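Local coordinates for protein myosin-I heavy chain (PDB 5EJY) that is an actin-based class VII myosin motor with ATPase activity that acts early in phagocytosis and in adhesion, represented here by its first MyTH4-FERM tail module, at residues 201-206 / 215-220; 129-134 / 190-195; 221-226 / 256-261. All blocks are in the same frame, centred on the assembly; numbering follows the deposited sequence.

Contact 1: residues 201-206 / 215-220; sequences IFVRIT and LHIDSA
Phe202 and His216 pair across the first beta hairpin of the FERM domain's ubiquitin-like lobe, where strands 201-207 and 212-217 run antiparallel at the border of a five-stranded mixed sheet. Theirs is a non-hydrogen-bonded pair, and the two rings lean together with planes at 47°. Phe202 CG lies anti to the backbone N (chi1 -175°), and the ring meets the imidazole by one corner: CD1 sits over a face of the His216 ring, displaced toward the rim, 3.4 Å from His216 NE2. On the Arg204 side, Phe202 CE2 lies over the centre of the guanidinium, 4.0 Å above its plane.

The other face of the hairpin is aliphatic. Val203 CG1 meets Ile217 CD1, the two side chains crossing at about a right angle, while Val203 CG2 rests on Leu215 CB. Ile205 CG1 extends the row by touching Leu215 CD1 at 4.0 Å. Leu268 of helix 264-277 packs on Ile201 and Val203, and Ser226 of helix 223-233 on Leu215 and Ile217, so this face belongs to the lobe's buried interior.

Two hydrogen-bonded pairs, Ile201 with Ile217 and Val203 with Leu215, flank the aromatic pair. Past the strand, Asp218 forms a salt bridge with Arg176 of the MyTH4 domain. At the start of the hairpin the bonding is less regular: Ile217 N reaches Ile201 O at 2.8 Å in an almost straight line, whereas Ile201 N meets Ile217 O at 2.7 Å, bent to 148°.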
loop_
_atom_site.group_PDB
_atom_site.type_symbol
_atom_site.label_atom_id
_atom_site.label_comp_id
_atom_site.label_asym_id
_atom_site.label_seq_id
_atom_site.Cartn_x
_atom_site.Cartn_y
_atom_site.Cartn_z
ATOM N N ILE A 201 -13.076 -3.232 1.781
ATOM C CA ILE A 201 -12.097 -4.300 1.776
ATOM C C ILE A 201 -11.519 -4.331 3.186
ATOM O O ILE A 201 -11.184 -3.282 3.732
ATOM C CB ILE A 201 -10.953 -4.031 0.757
ATOM C CG1 ILE A 201 -11.484 -4.073 -0.680
ATOM C CG2 ILE A 201 -9.857 -5.064 0.903
ATOM C CD1 ILE A 201 -12.207 -2.807 -1.118
ATOM N N PHE A 202 -11.442 -5.517 3.786
ATOM C CA PHE A 202 -10.806 -5.664 5.092
ATOM C C PHE A 202 -9.339 -6.069 4.924
ATOM O O PHE A 202 -9.037 -7.064 4.261
ATOM C CB PHE A 202 -11.548 -6.702 5.953
ATOM C CG PHE A 202 -11.004 -6.818 7.349
ATOM C CD1 PHE A 202 -11.162 -5.777 8.251
ATOM C CD2 PHE A 202 -10.323 -7.958 7.752
ATOM C CE1 PHE A 202 -10.659 -5.874 9.541
ATOM C CE2 PHE A 202 -9.820 -8.061 9.033
ATOM C CZ PHE A 202 -9.983 -7.019 9.927
ATOM N N VAL A 203 -8.424 -5.279 5.479
ATOM C CA VAL A 203 -7.008 -5.640 5.448
ATOM C C VAL A 203 -6.465 -5.767 6.855
ATOM O O VAL A 203 -6.905 -5.072 7.761
ATOM C CB VAL A 203 -6.121 -4.629 4.663
ATOM C CG1 VAL A 203 -6.513 -4.601 3.201
ATOM C CG2 VAL A 203 -6.198 -3.232 5.276
ATOM N N ARG A 204 -5.498 -6.662 7.019
ATOM C CA ARG A 204 -4.849 -6.866 8.294
ATOM C C ARG A 204 -3.475 -6.229 8.274
ATOM O O ARG A 204 -2.688 -6.468 7.355
ATOM C CB ARG A 204 -4.729 -8.364 8.561
ATOM C CG ARG A 204 -6.085 -9.059 8.719
ATOM C CD ARG A 204 -6.000 -10.531 8.277
ATOM N NE ARG A 204 -7.321 -11.147 8.147
ATOM C CZ ARG A 204 -8.005 -11.647 9.169
ATOM N NH1 ARG A 204 -7.491 -11.596 10.390
ATOM N NH2 ARG A 204 -9.198 -12.195 8.975
ATOM N N ILE A 205 -3.188 -5.404 9.272
ATOM C CA ILE A 205 -1.879 -4.752 9.353
ATOM C C ILE A 205 -1.142 -5.243 10.600
ATOM O O ILE A 205 -1.675 -5.181 11.708
ATOM C CB ILE A 205 -2.008 -3.225 9.472
ATOM C CG1 ILE A 205 -3.060 -2.656 8.499
ATOM C CG2 ILE A 205 -0.648 -2.556 9.313
ATOM C CD1 ILE A 205 -2.686 -2.754 7.054
ATOM N N THR A 206 0.085 -5.712 10.423
ATOM C CA THR A 206 0.881 -6.168 11.554
ATOM C C THR A 206 1.597 -4.993 12.225
ATOM O O THR A 206 2.256 -4.207 11.558
ATOM C CB THR A 206 1.942 -7.176 11.085
ATOM O OG1 THR A 206 1.294 -8.248 10.389
ATOM C CG2 THR A 206 2.723 -7.731 12.273
ATOM N N LEU A 215 -8.187 -3.011 9.361
ATOM C CA LEU A 215 -8.738 -1.777 8.811
ATOM C C LEU A 215 -9.759 -2.086 7.723
ATOM O O LEU A 215 -9.579 -3.012 6.927
ATOM C CB LEU A 215 -7.643 -0.886 8.219
ATOM C CG LEU A 215 -6.554 -0.268 9.099
ATOM C CD1 LEU A 215 -5.531 0.477 8.214
ATOM C CD2 LEU A 215 -7.151 0.668 10.165
ATOM N N HIS A 216 -10.831 -1.310 7.693
ATOM C CA HIS A 216 -11.778 -1.378 6.590
ATOM C C HIS A 216 -11.489 -0.227 5.644
ATOM O O HIS A 216 -11.555 0.944 6.035
ATOM C CB HIS A 216 -13.225 -1.330 7.098
ATOM C CG HIS A 216 -13.637 -2.570 7.829
ATOM N ND1 HIS A 216 -13.464 -2.724 9.188
ATOM C CD2 HIS A 216 -14.177 -3.729 7.385
ATOM C CE1 HIS A 216 -13.893 -3.921 9.551
ATOM N NE2 HIS A 216 -14.328 -4.551 8.475
ATOM N N ILE A 217 -11.153 -0.561 4.402
ATOM C CA ILE A 217 -10.775 0.453 3.425
ATOM C C ILE A 217 -11.588 0.353 2.136
ATOM O O ILE A 217 -12.381 -0.583 1.947
ATOM C CB ILE A 217 -9.249 0.361 3.065
ATOM C CG1 ILE A 217 -8.928 -0.932 2.311
ATOM C CG2 ILE A 217 -8.385 0.433 4.329
ATOM C CD1 ILE A 217 -7.446 -1.008 1.842
ATOM N N ASP A 218 -11.390 1.323 1.247
ATOM C CA ASP A 218 -11.966 1.225 -0.087
ATOM C C ASP A 218 -10.897 1.259 -1.165
ATOM O O ASP A 218 -9.688 1.360 -0.862
ATOM C CB ASP A 218 -13.120 2.235 -0.323
ATOM C CG ASP A 218 -12.658 3.684 -0.444
ATOM O OD1 ASP A 218 -11.462 3.960 -0.669
ATOM O OD2 ASP A 218 -13.530 4.581 -0.323
ATOM N N SER A 219 -11.326 1.134 -2.420
ATOM C CA SER A 219 -10.369 1.032 -3.529
ATOM C C SER A 219 -9.408 2.213 -3.617
ATOM O O SER A 219 -8.281 2.065 -4.106
ATOM C CB SER A 219 -11.127 0.915 -4.858
ATOM O OG SER A 219 -11.979 -0.219 -4.818
ATOM N N ALA A 220 -9.855 3.381 -3.168
ATOM C CA ALA A 220 -9.068 4.617 -3.294
ATOM C C ALA A 220 -8.236 4.945 -2.056
ATOM O O ALA A 220 -7.536 5.955 -2.034
ATOM C CB ALA A 220 -9.978 5.788 -3.614
#

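Contact 2: residues 129-134 / 190-195; sequences IHFTCS and TELESI
His130 CG stands anti to its backbone N (chi1 -169°), which sets CG on the side of helix 189-196, and Ile195 CG2 is likewise anti to its own N, which brings that methyl against the ring. The result is a CH-pi contact: Ile195 CG2 lies 3.3 Å from the centroid of the His130 ring and only 9° off its normal. His130 ND1 is also 3.0 Å from Ile195 O, in the last turn of that helix.

The same methyl serves a second aromatic. Phe131 CD1 comes within 3.6 Å of Ile195 CG2, and Ile195 CB lies in the plane of the phenyl ring at its edge. Leu192 crosses Phe131 at about a right angle and sets CD2 3.5 Å from Phe131 CD1. The outer branch of Ile195 turns elsewhere, with CD1 against Ser134 CB at 3.6 Å.

Ser134 OG is turned back on the helix that has just ended and donates to His130 O at 2.7 Å; Ser134 N reaches that oxygen from the opposite face of the carbonyl plane, so two donors grip it at the helix end. An alanine in place of His130 would probably leave Ile195 CG2 without the flat surface it rests on and open a gap between the helices.

Helices 119-133 and 189-196 are here joined inside the helical MyTH4 domain; the axes of segments 129-133 and 190-195 approach to 10.0 Å, with Val88 of helix 81-97 also on Phe131. The chemistry implies a mainly apolar seam centred on Ile195, in which the serine hydroxyl is satisfied by the carbonyl of His130.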
loop_
_atom_site.group_PDB
_atom_site.type_symbol
_atom_site.label_atom_id
_atom_site.label_comp_id
_atom_site.label_asym_id
_atom_site.label_seq_id
_atom_site.Cartn_x
_atom_site.Cartn_y
_atom_site.Cartn_z
ATOM N N ILE A 129 -20.299 -1.684 -13.632
ATOM C CA ILE A 129 -20.141 -0.242 -13.529
ATOM C C ILE A 129 -19.303 0.099 -12.294
ATOM O O ILE A 129 -18.384 0.920 -12.347
ATOM C CB ILE A 129 -21.535 0.457 -13.495
ATOM C CG1 ILE A 129 -22.101 0.566 -14.917
ATOM C CG2 ILE A 129 -21.442 1.841 -12.902
ATOM C CD1 ILE A 129 -23.638 0.921 -14.958
ATOM N N HIS A 130 -19.614 -0.558 -11.185
ATOM C CA HIS A 130 -18.934 -0.303 -9.925
ATOM C C HIS A 130 -17.462 -0.767 -9.981
ATOM O O HIS A 130 -16.573 -0.058 -9.505
ATOM C CB HIS A 130 -19.709 -0.987 -8.789
ATOM C CG HIS A 130 -19.262 -0.588 -7.416
ATOM N ND1 HIS A 130 -19.719 -1.217 -6.279
ATOM C CD2 HIS A 130 -18.390 0.362 -6.999
ATOM C CE1 HIS A 130 -19.147 -0.672 -5.219
ATOM N NE2 HIS A 130 -18.336 0.285 -5.627
ATOM N N PHE A 131 -17.204 -1.932 -10.583
ATOM C CA PHE A 131 -15.817 -2.403 -10.764
ATOM C C PHE A 131 -15.042 -1.364 -11.563
ATOM O O PHE A 131 -13.883 -1.075 -11.272
ATOM C CB PHE A 131 -15.747 -3.710 -11.566
ATOM C CG PHE A 131 -16.450 -4.883 -10.923
ATOM C CD1 PHE A 131 -16.462 -5.047 -9.547
ATOM C CD2 PHE A 131 -17.071 -5.838 -11.716
ATOM C CE1 PHE A 131 -17.096 -6.133 -8.967
ATOM C CE2 PHE A 131 -17.726 -6.929 -11.142
ATOM C CZ PHE A 131 -17.743 -7.073 -9.765
ATOM N N THR A 132 -15.681 -0.821 -12.595
ATOM C CA THR A 132 -15.001 0.078 -13.518
ATOM C C THR A 132 -14.712 1.404 -12.836
ATOM O O THR A 132 -13.603 1.915 -12.927
ATOM C CB THR A 132 -15.835 0.292 -14.821
ATOM O OG1 THR A 132 -16.106 -0.983 -15.405
ATOM C CG2 THR A 132 -15.059 1.147 -15.839
ATOM N N CYS A 133 -15.712 1.952 -12.146
ATOM C CA CYS A 133 -15.529 3.183 -11.386
ATOM C C CYS A 133 -14.405 3.066 -10.345
ATOM O O CYS A 133 -13.756 4.066 -10.014
ATOM C CB CYS A 133 -16.827 3.568 -10.677
ATOM S SG CYS A 133 -18.106 4.185 -11.818
ATOM N N SER A 134 -14.218 1.856 -9.818
ATOM C CA SER A 134 -13.190 1.584 -8.807
ATOM C C SER A 134 -11.788 1.447 -9.405
ATOM O O SER A 134 -10.813 1.272 -8.664
ATOM C CB SER A 134 -13.541 0.304 -8.041
ATOM O OG SER A 134 -14.838 0.402 -7.444
ATOM N N THR A 190 -9.970 -10.384 -4.324
ATOM C CA THR A 190 -10.484 -10.038 -3.002
ATOM C C THR A 190 -11.173 -8.675 -3.016
ATOM O O THR A 190 -12.225 -8.484 -2.399
ATOM C CB THR A 190 -9.381 -10.031 -1.942
ATOM O OG1 THR A 190 -8.708 -11.290 -1.962
ATOM C CG2 THR A 190 -9.986 -9.820 -0.567
ATOM N N GLU A 191 -10.577 -7.723 -3.722
ATOM C CA GLU A 191 -11.174 -6.397 -3.822
ATOM C C GLU A 191 -12.478 -6.425 -4.626
ATOM O O GLU A 191 -13.469 -5.797 -4.241
ATOM C CB GLU A 191 -10.168 -5.410 -4.434
ATOM C CG GLU A 191 -10.706 -3.985 -4.583
ATOM C CD GLU A 191 -9.734 -3.067 -5.317
ATOM O OE1 GLU A 191 -8.562 -3.465 -5.552
ATOM O OE2 GLU A 191 -10.132 -1.935 -5.654
ATOM N N LEU A 192 -12.478 -7.149 -5.742
ATOM C CA LEU A 192 -13.677 -7.249 -6.578
ATOM C C LEU A 192 -14.845 -7.858 -5.817
ATOM O O LEU A 192 -15.991 -7.440 -5.984
ATOM C CB LEU A 192 -13.397 -8.062 -7.853
ATOM C CG LEU A 192 -12.474 -7.399 -8.879
ATOM C CD1 LEU A 192 -12.064 -8.392 -9.939
ATOM C CD2 LEU A 192 -13.168 -6.196 -9.515
ATOM N N GLU A 193 -14.555 -8.848 -4.978
ATOM C CA GLU A 193 -15.595 -9.452 -4.138
ATOM C C GLU A 193 -16.263 -8.422 -3.233
ATOM O O GLU A 193 -17.489 -8.370 -3.142
ATOM C CB GLU A 193 -15.025 -10.631 -3.341
ATOM C CG GLU A 193 -14.690 -11.819 -4.231
ATOM C CD GLU A 193 -13.987 -12.953 -3.504
ATOM O OE1 GLU A 193 -13.163 -12.677 -2.600
ATOM O OE2 GLU A 193 -14.255 -14.126 -3.848
ATOM N N SER A 194 -15.458 -7.592 -2.578
ATOM C CA SER A 194 -15.976 -6.492 -1.764
ATOM C C SER A 194 -16.763 -5.464 -2.579
ATOM O O SER A 194 -17.857 -5.051 -2.189
ATOM C CB SER A 194 -14.829 -5.786 -1.033
ATOM O OG SER A 194 -14.236 -6.645 -0.077
ATOM N N ILE A 195 -16.197 -5.030 -3.704
ATOM C CA ILE A 195 -16.870 -4.054 -4.551
ATOM C C ILE A 195 -18.227 -4.591 -4.989
ATOM O O ILE A 195 -19.237 -3.890 -4.903
ATOM C CB ILE A 195 -16.037 -3.727 -5.812
ATOM C CG1 ILE A 195 -14.735 -3.021 -5.415
ATOM C CG2 ILE A 195 -16.846 -2.852 -6.775
ATOM C CD1 ILE A 195 -13.728 -2.919 -6.549
#

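Contact 3: residues 221-226 / 256-261; sequences TTCQES and RDIAPT
Helix 223-233 of the ubiquitin-like lobe begins with a capping box, and its first turn docks on the loop that leads from strand 254-256 to helix 264-277. Gln224 N donates to Pro260 O at 3.0 Å, arriving in the carbonyl plane on a lone pair. Thr222 CB packs against the same oxygen at 3.3 Å, and Thr222 CG2 approaches Thr261 O.

Within the box, Thr222 OG1 sits between its backbone N and carbonyl carbon (chi1 59°), the placement from which it accepts from Glu225 N at 3.1 Å. Thr222 N returns a bond to Glu225 OE1, meeting it from above the carboxylate plane at 3.2 Å. The other carboxylate oxygen, OE2, forms a salt bridge with Arg176 of the MyTH4 domain.

Cys223 turns inward to Ile258. Its CB lies 3.6 Å from Ile258 CG2 and 3.2 Å from Ala259 O, and SG reaches the same Ile258 methyl at 3.8 Å. On the outer side Gln224 extends obliquely across the proline, bringing OE1 to 3.6 Å from Pro260 CB. Ile247 of strand 245-251 also packs on Cys223.

A main-chain N-H of the helix's first turn, which has no acceptor one turn earlier in the helix, is thus met by a loop carbonyl, while the box gives Glu225 N an acceptor in Thr222 OG1. The positive end of the helix dipole would probably favour both the loop oxygen and the Glu225 carboxylate.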
loop_
_atom_site.group_PDB
_atom_site.type_symbol
_atom_site.label_atom_id
_atom_site.label_comp_id
_atom_site.label_asym_id
_atom_site.label_seq_id
_atom_site.Cartn_x
_atom_site.Cartn_y
_atom_site.Cartn_z
ATOM N N THR A 221 -8.296 4.093 -1.038
ATOM C CA THR A 221 -7.621 4.372 0.232
ATOM C C THR A 221 -6.101 4.404 0.081
ATOM O O THR A 221 -5.500 3.466 -0.440
ATOM C CB THR A 221 -8.019 3.357 1.320
ATOM O OG1 THR A 221 -9.407 3.535 1.633
ATOM C CG2 THR A 221 -7.184 3.577 2.601
ATOM N N THR A 222 -5.485 5.497 0.519
ATOM C CA THR A 222 -4.045 5.653 0.359
ATOM C C THR A 222 -3.263 5.181 1.571
ATOM O O THR A 222 -3.826 4.933 2.631
ATOM C CB THR A 222 -3.672 7.118 0.110
ATOM O OG1 THR A 222 -4.116 7.897 1.223
ATOM C CG2 THR A 222 -4.337 7.619 -1.175
ATOM N N CYS A 223 -1.949 5.066 1.401
ATOM C CA CYS A 223 -1.087 4.733 2.521
ATOM C C CYS A 223 -1.205 5.790 3.628
ATOM O O CYS A 223 -1.256 5.475 4.813
ATOM C CB CYS A 223 0.356 4.604 2.038
ATOM S SG CYS A 223 1.460 4.047 3.338
ATOM N N GLN A 224 -1.252 7.056 3.236
ATOM C CA GLN A 224 -1.371 8.127 4.216
ATOM C C GLN A 224 -2.684 8.084 5.010
ATOM O O GLN A 224 -2.679 8.244 6.232
ATOM C CB GLN A 224 -1.159 9.489 3.549
ATOM C CG GLN A 224 -1.204 10.666 4.500
ATOM C CD GLN A 224 -0.763 11.968 3.831
ATOM O OE1 GLN A 224 -0.242 11.960 2.723
ATOM N NE2 GLN A 224 -0.967 13.086 4.513
ATOM N N GLU A 225 -3.809 7.852 4.332
ATOM C CA GLU A 225 -5.090 7.729 5.038
ATOM C C GLU A 225 -5.055 6.591 6.033
ATOM O O GLU A 225 -5.495 6.726 7.177
ATOM C CB GLU A 225 -6.246 7.489 4.056
ATOM C CG GLU A 225 -6.681 8.720 3.318
ATOM C CD GLU A 225 -7.730 8.433 2.261
ATOM O OE1 GLU A 225 -7.871 7.263 1.829
ATOM O OE2 GLU A 225 -8.414 9.395 1.860
ATOM N N SER A 226 -4.546 5.453 5.589
ATOM C CA SER A 226 -4.520 4.272 6.446
ATOM C C SER A 226 -3.527 4.387 7.598
ATOM O O SER A 226 -3.770 3.859 8.689
ATOM C CB SER A 226 -4.222 3.024 5.626
ATOM O OG SER A 226 -5.421 2.528 5.071
ATOM N N ARG A 256 9.380 -3.148 1.584
ATOM C CA ARG A 256 9.441 -2.070 0.614
ATOM C C ARG A 256 8.507 -0.936 1.025
ATOM O O ARG A 256 7.391 -1.169 1.506
ATOM C CB ARG A 256 9.063 -2.553 -0.796
ATOM C CG ARG A 256 10.083 -3.474 -1.482
ATOM C CD ARG A 256 11.357 -2.711 -1.911
ATOM N NE ARG A 256 12.328 -3.603 -2.542
ATOM C CZ ARG A 256 13.278 -4.267 -1.883
ATOM N NH1 ARG A 256 13.399 -4.136 -0.565
ATOM N NH2 ARG A 256 14.114 -5.063 -2.545
ATOM N N ASP A 257 8.976 0.284 0.811
ATOM C CA ASP A 257 8.250 1.491 1.153
ATOM C C ASP A 257 6.974 1.584 0.320
ATOM O O ASP A 257 6.944 1.160 -0.837
ATOM C CB ASP A 257 9.149 2.705 0.874
ATOM C CG ASP A 257 8.486 4.026 1.212
ATOM O OD1 ASP A 257 8.358 4.327 2.410
ATOM O OD2 ASP A 257 8.096 4.767 0.287
ATOM N N ILE A 258 5.923 2.133 0.916
ATOM C CA ILE A 258 4.713 2.465 0.169
ATOM C C ILE A 258 4.561 3.987 0.217
ATOM O O ILE A 258 4.530 4.569 1.297
ATOM C CB ILE A 258 3.468 1.780 0.782
ATOM C CG1 ILE A 258 3.587 0.248 0.724
ATOM C CG2 ILE A 258 2.190 2.234 0.056
ATOM C CD1 ILE A 258 2.454 -0.490 1.513
ATOM N N ALA A 259 4.486 4.640 -0.938
ATOM C CA ALA A 259 4.352 6.100 -0.960
ATOM C C ALA A 259 3.020 6.566 -0.357
ATOM O O ALA A 259 2.035 5.838 -0.396
ATOM C CB ALA A 259 4.504 6.632 -2.375
ATOM N N PRO A 260 2.991 7.794 0.182
ATOM C CA PRO A 260 1.793 8.279 0.878
ATOM C C PRO A 260 0.556 8.256 0.003
ATOM O O PRO A 260 -0.517 7.960 0.517
ATOM C CB PRO A 260 2.157 9.723 1.235
ATOM C CG PRO A 260 3.649 9.698 1.380
ATOM C CD PRO A 260 4.112 8.752 0.286
ATOM N N THR A 261 0.696 8.549 -1.291
ATOM C CA THR A 261 -0.472 8.603 -2.173
ATOM C C THR A 261 -0.753 7.267 -2.864
ATOM O O THR A 261 -1.733 7.139 -3.593
ATOM C CB THR A 261 -0.303 9.688 -3.262
ATOM O OG1 THR A 261 0.839 9.375 -4.049
ATOM C CG2 THR A 261 -0.101 11.054 -2.634
#

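In the fold
The contacts cross from MyTH4 to FERM. Contact 2 lies in the MyTH4 helices, and helix 189-196 leads almost directly into strand 201-207 of contact 1; the centres of contacts 1 and 2 are about 14 Å apart. Contact 1 also folds back onto contact 2: Ser219 OG is 2.7 Å from Glu191 OE2, a probable hydrogen bond. A short loop after strand 212-217 leads to the helix of contact 3, about 12 Å from contact 1 between centres, and Ile217 CG2 touches Ser226 OG at 3.7 Å. Contacts 2 and 3 stay about 8 Å apart at their nearest atoms, so 215-220 bridges them. Arg176, bound to Asp218 and Glu225, ties both FERM contacts to MyTH4.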